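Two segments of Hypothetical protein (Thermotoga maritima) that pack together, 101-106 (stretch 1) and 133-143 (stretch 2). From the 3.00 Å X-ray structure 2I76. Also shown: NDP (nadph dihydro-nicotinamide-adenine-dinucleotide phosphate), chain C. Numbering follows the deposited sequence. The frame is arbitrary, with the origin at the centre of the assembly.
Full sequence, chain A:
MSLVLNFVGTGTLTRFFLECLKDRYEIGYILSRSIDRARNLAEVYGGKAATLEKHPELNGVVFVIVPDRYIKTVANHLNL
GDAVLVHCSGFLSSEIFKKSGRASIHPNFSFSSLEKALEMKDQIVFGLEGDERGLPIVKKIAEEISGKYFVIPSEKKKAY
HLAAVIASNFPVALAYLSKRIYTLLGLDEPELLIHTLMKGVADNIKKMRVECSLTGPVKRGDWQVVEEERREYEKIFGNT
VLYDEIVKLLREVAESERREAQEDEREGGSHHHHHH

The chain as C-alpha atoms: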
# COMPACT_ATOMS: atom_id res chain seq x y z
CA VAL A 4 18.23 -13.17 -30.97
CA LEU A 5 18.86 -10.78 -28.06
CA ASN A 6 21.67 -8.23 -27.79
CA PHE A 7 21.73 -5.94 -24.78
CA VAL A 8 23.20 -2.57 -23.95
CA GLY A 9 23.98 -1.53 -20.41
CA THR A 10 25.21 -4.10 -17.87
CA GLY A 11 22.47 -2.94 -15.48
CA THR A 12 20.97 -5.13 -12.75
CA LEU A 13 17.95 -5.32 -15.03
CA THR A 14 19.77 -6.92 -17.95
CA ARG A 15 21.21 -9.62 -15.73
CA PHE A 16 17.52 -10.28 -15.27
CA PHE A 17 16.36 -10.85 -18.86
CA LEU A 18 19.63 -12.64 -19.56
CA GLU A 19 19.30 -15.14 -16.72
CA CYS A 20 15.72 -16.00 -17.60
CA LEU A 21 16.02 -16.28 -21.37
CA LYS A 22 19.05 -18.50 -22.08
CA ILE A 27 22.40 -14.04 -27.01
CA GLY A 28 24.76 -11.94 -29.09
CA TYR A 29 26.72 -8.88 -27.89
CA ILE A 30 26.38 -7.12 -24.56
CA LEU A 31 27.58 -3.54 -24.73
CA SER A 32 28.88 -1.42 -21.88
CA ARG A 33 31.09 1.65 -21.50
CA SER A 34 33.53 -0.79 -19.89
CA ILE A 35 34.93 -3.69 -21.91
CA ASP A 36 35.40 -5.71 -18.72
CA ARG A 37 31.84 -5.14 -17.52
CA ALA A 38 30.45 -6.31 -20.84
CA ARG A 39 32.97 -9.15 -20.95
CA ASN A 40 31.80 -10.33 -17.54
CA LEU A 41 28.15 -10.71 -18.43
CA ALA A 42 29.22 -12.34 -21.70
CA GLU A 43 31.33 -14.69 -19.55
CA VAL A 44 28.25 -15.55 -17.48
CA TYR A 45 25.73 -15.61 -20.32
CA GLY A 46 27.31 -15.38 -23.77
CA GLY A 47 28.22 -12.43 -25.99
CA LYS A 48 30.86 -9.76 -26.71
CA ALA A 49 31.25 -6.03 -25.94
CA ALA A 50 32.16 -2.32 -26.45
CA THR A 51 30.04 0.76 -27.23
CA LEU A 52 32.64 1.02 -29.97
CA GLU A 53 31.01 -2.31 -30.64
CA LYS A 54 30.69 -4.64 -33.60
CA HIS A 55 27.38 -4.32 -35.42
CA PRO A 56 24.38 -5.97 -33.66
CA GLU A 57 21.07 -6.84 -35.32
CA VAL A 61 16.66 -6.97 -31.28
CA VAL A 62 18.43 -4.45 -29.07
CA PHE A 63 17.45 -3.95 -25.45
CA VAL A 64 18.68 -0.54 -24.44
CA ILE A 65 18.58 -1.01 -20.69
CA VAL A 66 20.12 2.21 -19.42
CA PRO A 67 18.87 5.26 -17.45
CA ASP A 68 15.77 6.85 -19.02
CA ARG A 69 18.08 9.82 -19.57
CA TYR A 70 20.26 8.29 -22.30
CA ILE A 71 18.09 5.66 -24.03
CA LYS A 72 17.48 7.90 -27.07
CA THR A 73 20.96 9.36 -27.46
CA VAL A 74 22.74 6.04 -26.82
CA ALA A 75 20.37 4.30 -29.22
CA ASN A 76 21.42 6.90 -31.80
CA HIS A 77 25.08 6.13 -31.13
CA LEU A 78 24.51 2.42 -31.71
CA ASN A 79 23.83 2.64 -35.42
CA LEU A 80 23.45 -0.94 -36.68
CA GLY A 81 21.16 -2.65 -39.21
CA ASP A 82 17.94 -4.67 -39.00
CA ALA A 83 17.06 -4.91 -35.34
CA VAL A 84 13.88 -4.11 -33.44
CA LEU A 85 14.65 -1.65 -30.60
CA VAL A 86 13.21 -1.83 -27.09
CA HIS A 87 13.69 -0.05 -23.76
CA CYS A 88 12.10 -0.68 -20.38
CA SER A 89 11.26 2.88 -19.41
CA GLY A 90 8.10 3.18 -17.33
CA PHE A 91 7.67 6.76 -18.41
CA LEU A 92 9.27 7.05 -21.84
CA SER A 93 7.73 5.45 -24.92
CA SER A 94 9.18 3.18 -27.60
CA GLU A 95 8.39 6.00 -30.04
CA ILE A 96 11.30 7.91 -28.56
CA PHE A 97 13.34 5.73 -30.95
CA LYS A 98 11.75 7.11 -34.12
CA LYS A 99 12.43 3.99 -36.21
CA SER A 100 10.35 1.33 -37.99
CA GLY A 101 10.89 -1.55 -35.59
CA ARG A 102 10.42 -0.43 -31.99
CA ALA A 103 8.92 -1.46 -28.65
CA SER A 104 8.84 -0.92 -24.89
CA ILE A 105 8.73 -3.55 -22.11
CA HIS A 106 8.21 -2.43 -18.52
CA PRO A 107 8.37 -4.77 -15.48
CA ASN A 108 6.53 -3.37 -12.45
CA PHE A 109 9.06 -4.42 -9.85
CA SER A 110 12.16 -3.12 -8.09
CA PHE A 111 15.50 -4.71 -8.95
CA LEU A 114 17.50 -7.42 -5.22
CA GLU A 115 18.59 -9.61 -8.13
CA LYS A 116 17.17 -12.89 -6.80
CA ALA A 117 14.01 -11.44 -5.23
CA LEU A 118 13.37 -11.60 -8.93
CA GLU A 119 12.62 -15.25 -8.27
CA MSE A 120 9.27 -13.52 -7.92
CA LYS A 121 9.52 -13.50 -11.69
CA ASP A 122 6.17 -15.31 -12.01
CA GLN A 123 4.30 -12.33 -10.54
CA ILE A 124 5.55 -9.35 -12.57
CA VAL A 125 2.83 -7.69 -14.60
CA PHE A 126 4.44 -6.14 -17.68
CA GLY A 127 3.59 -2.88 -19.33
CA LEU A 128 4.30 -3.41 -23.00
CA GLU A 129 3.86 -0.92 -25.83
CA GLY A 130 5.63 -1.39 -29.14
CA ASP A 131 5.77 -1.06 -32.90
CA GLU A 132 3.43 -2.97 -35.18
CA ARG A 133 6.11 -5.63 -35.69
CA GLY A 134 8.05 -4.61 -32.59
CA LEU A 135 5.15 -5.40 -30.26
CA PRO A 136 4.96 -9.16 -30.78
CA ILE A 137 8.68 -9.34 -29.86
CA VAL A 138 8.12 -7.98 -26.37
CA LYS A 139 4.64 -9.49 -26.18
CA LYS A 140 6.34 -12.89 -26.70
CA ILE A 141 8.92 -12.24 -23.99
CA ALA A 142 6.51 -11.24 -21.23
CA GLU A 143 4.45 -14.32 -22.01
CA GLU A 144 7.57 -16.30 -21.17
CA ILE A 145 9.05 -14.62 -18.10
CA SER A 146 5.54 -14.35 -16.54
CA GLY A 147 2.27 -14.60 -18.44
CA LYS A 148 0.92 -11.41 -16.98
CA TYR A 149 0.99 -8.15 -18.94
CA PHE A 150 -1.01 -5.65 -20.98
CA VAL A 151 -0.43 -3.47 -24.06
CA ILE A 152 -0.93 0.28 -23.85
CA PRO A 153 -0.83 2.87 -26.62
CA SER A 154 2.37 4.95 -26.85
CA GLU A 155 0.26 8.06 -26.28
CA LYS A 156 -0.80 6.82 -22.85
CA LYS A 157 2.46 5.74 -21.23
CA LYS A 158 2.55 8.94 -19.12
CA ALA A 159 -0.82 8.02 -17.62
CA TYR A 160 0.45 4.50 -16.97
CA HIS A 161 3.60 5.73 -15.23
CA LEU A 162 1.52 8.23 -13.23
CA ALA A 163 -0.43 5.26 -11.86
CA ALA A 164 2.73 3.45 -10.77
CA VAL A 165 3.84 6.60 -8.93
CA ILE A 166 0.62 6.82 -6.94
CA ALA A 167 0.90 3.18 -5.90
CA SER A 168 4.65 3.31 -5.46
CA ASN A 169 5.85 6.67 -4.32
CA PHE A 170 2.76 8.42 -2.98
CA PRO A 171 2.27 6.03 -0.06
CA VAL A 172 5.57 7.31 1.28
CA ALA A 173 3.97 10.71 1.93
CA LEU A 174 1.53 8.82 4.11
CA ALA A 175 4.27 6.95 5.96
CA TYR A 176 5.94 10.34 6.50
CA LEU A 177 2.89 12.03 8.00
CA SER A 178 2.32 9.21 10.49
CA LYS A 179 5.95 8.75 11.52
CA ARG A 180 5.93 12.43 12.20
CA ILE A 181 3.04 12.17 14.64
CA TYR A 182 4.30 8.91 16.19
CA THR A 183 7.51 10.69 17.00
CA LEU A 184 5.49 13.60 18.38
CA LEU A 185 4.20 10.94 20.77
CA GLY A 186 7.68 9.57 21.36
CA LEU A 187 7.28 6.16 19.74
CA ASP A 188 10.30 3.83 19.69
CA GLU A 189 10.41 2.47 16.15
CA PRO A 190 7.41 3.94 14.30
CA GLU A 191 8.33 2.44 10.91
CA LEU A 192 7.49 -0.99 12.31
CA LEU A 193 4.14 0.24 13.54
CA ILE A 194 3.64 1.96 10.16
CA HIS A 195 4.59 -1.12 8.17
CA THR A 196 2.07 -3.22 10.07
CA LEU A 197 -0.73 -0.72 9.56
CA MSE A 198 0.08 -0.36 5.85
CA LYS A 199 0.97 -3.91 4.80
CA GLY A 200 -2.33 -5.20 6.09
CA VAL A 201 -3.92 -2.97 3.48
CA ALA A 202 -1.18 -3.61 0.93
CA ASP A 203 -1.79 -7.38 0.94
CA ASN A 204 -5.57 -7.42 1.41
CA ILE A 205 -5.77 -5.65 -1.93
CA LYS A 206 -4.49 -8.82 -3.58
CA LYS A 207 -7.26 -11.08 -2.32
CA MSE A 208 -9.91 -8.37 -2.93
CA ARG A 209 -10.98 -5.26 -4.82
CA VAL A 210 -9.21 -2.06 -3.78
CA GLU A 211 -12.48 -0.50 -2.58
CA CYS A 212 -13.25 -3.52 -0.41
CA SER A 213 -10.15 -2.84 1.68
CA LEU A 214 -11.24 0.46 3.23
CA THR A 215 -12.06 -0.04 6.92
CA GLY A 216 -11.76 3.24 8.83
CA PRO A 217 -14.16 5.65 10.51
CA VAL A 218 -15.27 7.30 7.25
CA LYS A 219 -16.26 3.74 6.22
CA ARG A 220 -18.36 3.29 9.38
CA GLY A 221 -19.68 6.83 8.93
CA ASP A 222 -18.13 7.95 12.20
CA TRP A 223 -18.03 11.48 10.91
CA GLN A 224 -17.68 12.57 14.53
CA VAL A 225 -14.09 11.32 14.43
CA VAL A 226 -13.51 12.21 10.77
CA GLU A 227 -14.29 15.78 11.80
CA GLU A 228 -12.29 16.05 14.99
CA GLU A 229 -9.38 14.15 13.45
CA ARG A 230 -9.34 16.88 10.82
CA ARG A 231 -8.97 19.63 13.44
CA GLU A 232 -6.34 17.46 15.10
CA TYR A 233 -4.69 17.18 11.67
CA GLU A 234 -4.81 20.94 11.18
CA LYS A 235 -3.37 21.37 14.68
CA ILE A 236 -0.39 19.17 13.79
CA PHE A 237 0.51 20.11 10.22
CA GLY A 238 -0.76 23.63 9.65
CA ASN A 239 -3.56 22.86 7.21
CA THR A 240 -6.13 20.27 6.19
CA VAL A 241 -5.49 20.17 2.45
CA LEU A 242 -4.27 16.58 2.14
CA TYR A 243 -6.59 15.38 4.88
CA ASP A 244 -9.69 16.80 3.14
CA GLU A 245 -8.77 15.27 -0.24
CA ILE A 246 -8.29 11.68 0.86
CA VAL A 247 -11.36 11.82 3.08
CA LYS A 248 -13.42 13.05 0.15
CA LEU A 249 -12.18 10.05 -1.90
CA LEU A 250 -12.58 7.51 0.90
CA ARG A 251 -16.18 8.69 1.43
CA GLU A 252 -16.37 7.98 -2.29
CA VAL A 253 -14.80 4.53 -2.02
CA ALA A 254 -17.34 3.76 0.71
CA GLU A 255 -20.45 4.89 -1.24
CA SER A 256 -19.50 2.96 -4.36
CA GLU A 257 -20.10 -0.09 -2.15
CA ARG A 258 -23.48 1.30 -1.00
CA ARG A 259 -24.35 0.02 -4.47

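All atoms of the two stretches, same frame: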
# COMPACT_ATOMS: atom_id res chain seq x y z
N GLY A 101 11.12 -0.39 -36.43
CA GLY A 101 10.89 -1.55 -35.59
C GLY A 101 11.19 -1.26 -34.13
O GLY A 101 12.32 -1.48 -33.69
N ARG A 102 10.20 -0.77 -33.39
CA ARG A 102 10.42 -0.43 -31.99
C ARG A 102 9.46 -1.08 -31.00
O ARG A 102 8.51 -1.75 -31.38
CB ARG A 102 10.37 1.09 -31.82
CG ARG A 102 9.20 1.74 -32.51
CD ARG A 102 9.29 3.25 -32.46
NE ARG A 102 8.33 3.89 -33.35
CZ ARG A 102 7.01 3.75 -33.25
NH1 ARG A 102 6.48 3.00 -32.28
NH2 ARG A 102 6.22 4.36 -34.13
N ALA A 103 9.75 -0.89 -29.71
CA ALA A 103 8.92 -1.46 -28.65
C ALA A 103 9.36 -0.97 -27.27
O ALA A 103 10.38 -0.30 -27.13
CB ALA A 103 8.96 -2.99 -28.70
N SER A 104 8.57 -1.32 -26.26
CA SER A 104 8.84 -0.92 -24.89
C SER A 104 8.30 -1.96 -23.91
O SER A 104 7.10 -2.24 -23.90
CB SER A 104 8.16 0.45 -24.64
OG SER A 104 8.31 0.89 -23.31
N ILE A 105 9.18 -2.56 -23.10
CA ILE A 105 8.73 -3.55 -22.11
C ILE A 105 9.08 -3.10 -20.69
O ILE A 105 10.26 -2.93 -20.33
CB ILE A 105 9.30 -4.99 -22.35
CG1 ILE A 105 8.74 -5.92 -21.27
CG2 ILE A 105 10.82 -4.99 -22.38
CD1 ILE A 105 8.66 -7.39 -21.65
N HIS A 106 8.04 -2.92 -19.88
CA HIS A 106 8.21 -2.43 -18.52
C HIS A 106 7.72 -3.31 -17.38
O HIS A 106 6.50 -3.46 -17.18
CB HIS A 106 7.57 -1.04 -18.39
CG HIS A 106 7.72 -0.45 -17.03
ND1 HIS A 106 6.78 -0.61 -16.03
CD2 HIS A 106 8.75 0.24 -16.47
CE1 HIS A 106 7.23 -0.06 -14.91
NE2 HIS A 106 8.42 0.46 -15.15
N ARG A 133 5.31 -4.40 -35.67
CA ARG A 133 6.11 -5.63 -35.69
C ARG A 133 7.08 -5.71 -34.51
O ARG A 133 7.74 -6.73 -34.31
CB ARG A 133 6.88 -5.75 -37.01
CG ARG A 133 7.91 -4.63 -37.27
CD ARG A 133 8.31 -4.62 -38.75
NE ARG A 133 9.42 -3.72 -39.04
CZ ARG A 133 10.71 -4.03 -38.86
NH1 ARG A 133 11.07 -5.23 -38.40
NH2 ARG A 133 11.64 -3.12 -39.14
N GLY A 134 7.17 -4.63 -33.75
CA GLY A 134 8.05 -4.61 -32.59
C GLY A 134 7.32 -5.09 -31.34
O GLY A 134 7.93 -5.53 -30.37
N LEU A 135 5.99 -5.00 -31.38
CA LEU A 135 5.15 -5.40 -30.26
C LEU A 135 5.18 -6.90 -30.00
O LEU A 135 5.40 -7.33 -28.88
CB LEU A 135 3.71 -4.97 -30.48
CG LEU A 135 2.81 -5.42 -29.33
CD1 LEU A 135 3.14 -4.59 -28.10
CD2 LEU A 135 1.36 -5.27 -29.71
N PRO A 136 4.94 -7.71 -31.04
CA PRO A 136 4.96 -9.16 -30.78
C PRO A 136 6.29 -9.69 -30.21
O PRO A 136 6.33 -10.78 -29.62
CB PRO A 136 4.60 -9.76 -32.14
CG PRO A 136 5.09 -8.73 -33.12
CD PRO A 136 4.67 -7.44 -32.46
N ILE A 137 7.37 -8.93 -30.37
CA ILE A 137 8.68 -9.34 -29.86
C ILE A 137 8.76 -9.24 -28.35
O ILE A 137 9.36 -10.07 -27.68
CB ILE A 137 9.81 -8.49 -30.46
CG1 ILE A 137 9.94 -8.78 -31.95
CG2 ILE A 137 11.12 -8.78 -29.73
CD1 ILE A 137 10.99 -7.93 -32.63
N VAL A 138 8.14 -8.20 -27.81
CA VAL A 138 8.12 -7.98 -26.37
C VAL A 138 6.93 -8.73 -25.77
O VAL A 138 6.98 -9.24 -24.64
CB VAL A 138 8.00 -6.47 -26.06
CG1 VAL A 138 7.66 -6.27 -24.63
CG2 VAL A 138 9.30 -5.77 -26.39
N LYS A 139 5.86 -8.80 -26.56
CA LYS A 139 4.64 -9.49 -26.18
C LYS A 139 5.01 -10.96 -25.92
O LYS A 139 4.54 -11.58 -24.95
CB LYS A 139 3.64 -9.38 -27.34
CG LYS A 139 2.21 -9.07 -26.95
CD LYS A 139 1.45 -8.46 -28.13
CE LYS A 139 -0.01 -8.20 -27.78
NZ LYS A 139 -0.77 -7.50 -28.87
N LYS A 140 5.87 -11.50 -26.78
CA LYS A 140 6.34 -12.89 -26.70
C LYS A 140 7.16 -13.12 -25.45
O LYS A 140 7.02 -14.14 -24.78
CB LYS A 140 7.21 -13.21 -27.92
CG LYS A 140 7.65 -14.68 -28.05
CD LYS A 140 6.51 -15.53 -28.62
CE LYS A 140 7.02 -16.86 -29.19
NZ LYS A 140 5.94 -17.63 -29.92
N ILE A 141 8.03 -12.16 -25.15
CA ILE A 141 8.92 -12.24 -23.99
C ILE A 141 8.22 -12.22 -22.64
O ILE A 141 8.56 -12.98 -21.73
CB ILE A 141 9.98 -11.13 -24.03
CG1 ILE A 141 10.98 -11.41 -25.16
CG2 ILE A 141 10.70 -11.03 -22.71
CD1 ILE A 141 12.10 -10.43 -25.26
N ALA A 142 7.24 -11.33 -22.49
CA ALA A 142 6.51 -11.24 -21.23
C ALA A 142 5.76 -12.55 -21.00
O ALA A 142 5.70 -13.06 -19.88
CB ALA A 142 5.54 -10.06 -21.26
N GLU A 143 5.20 -13.08 -22.08
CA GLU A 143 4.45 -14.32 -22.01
C GLU A 143 5.33 -15.41 -21.42
O GLU A 143 4.85 -16.31 -20.73
CB GLU A 143 3.99 -14.73 -23.41
CG GLU A 143 2.52 -15.06 -23.47
CD GLU A 143 2.07 -15.90 -22.30
OE1 GLU A 143 2.71 -16.95 -22.03
OE2 GLU A 143 1.08 -15.51 -21.65
PA NDP C . 21.13 1.40 -14.06
O1A NDP C . 21.33 0.25 -13.21
O2A NDP C . 21.52 2.80 -13.66
O5B NDP C . 21.82 1.06 -15.48
C5B NDP C . 23.22 0.89 -15.48
C4B NDP C . 23.56 0.61 -16.92
O4B NDP C . 23.23 1.84 -17.67
C3B NDP C . 25.00 0.37 -17.13
O3B NDP C . 25.17 -0.63 -18.13
C2B NDP C . 25.58 1.65 -17.52
O2B NDP C . 26.87 1.74 -18.14
C1B NDP C . 24.45 2.27 -18.27
N9A NDP C . 24.62 3.77 -18.22
C8A NDP C . 24.46 4.64 -17.11
N7A NDP C . 24.71 5.89 -17.45
C5A NDP C . 25.05 5.89 -18.77
C6A NDP C . 25.42 6.90 -19.72
N6A NDP C . 25.50 8.19 -19.34
N1A NDP C . 25.70 6.54 -21.03
C2A NDP C . 25.62 5.23 -21.42
N3A NDP C . 25.27 4.20 -20.60
C4A NDP C . 24.99 4.59 -19.28
O3 NDP C . 19.66 1.43 -14.58
PN NDP C . 18.04 1.62 -14.34
O1N NDP C . 18.22 2.97 -13.82
O2N NDP C . 17.82 0.44 -13.44
O5D NDP C . 17.00 1.51 -15.53
C5D NDP C . 17.40 1.28 -16.91
C4D NDP C . 16.09 1.22 -17.74
O4D NDP C . 15.23 0.22 -17.17
C3D NDP C . 15.28 2.52 -17.73
O3D NDP C . 14.77 2.74 -19.05
C2D NDP C . 14.22 2.31 -16.66
O2D NDP C . 13.11 3.17 -16.86
C1D NDP C . 13.95 0.77 -16.83
N1N NDP C . 13.42 0.09 -15.57
C2N NDP C . 14.22 0.07 -14.37
C3N NDP C . 13.63 -0.61 -13.20
C7N NDP C . 14.36 -0.69 -11.92
O7N NDP C . 13.89 -1.23 -10.89
N7N NDP C . 15.61 -0.15 -11.82
C4N NDP C . 12.33 -1.19 -13.33
C5N NDP C . 11.59 -1.15 -14.49
C6N NDP C . 12.12 -0.51 -15.62
P2B NDP C . 27.81 0.56 -18.47
O1X NDP C . 28.96 1.27 -19.04
O2X NDP C . 27.16 -0.33 -19.47
O3X NDP C . 28.18 -0.21 -17.21

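Strand 102-106 and the helix that fills the later part of stretch 2 and runs on past Glu143 run in nearly the same direction, their axes 25° apart and 7.6 Å at closest approach; no hydrogen bond joins them, so the contact rests on close packing. Arg133 opens it: its CB points sideways, but the extended side chain brings the guanidinium back so that Gly101 CA lies over one face, with Arg133 NH2 3.9 Å from Gly101 N. At Gly134 the backbones come closest. Gly134 CA makes a CA-H...O contact with Arg102 O at 3.1 Å, and a CB here would sit 1.8 Å from that oxygen, so the approach depends on glycine. Gly134 O in turn lies 3.2 Å from Ala103 CB. Leu135 points away, and Pro136 and Ile137 make no contact. Val138, four residues after Gly134, is the main apolar residue of the helix: its CG2 meets Ala103 CB at 3.6 Å and its CG1 presses against Ile105 CB at 3.1 Å, a very short separation for two carbons. Lys139 and Lys140 stay clear. The next turn is looser, with Ile105 CD1 reaching Ile141 CG2 at 4.3 Å and Ala142 CB at 4.1 Å. Strand alternation turns Ala103 and Ile105 toward the helix and His106 away; separately, His106 CD2 lies 3.6 Å from NDP C6N.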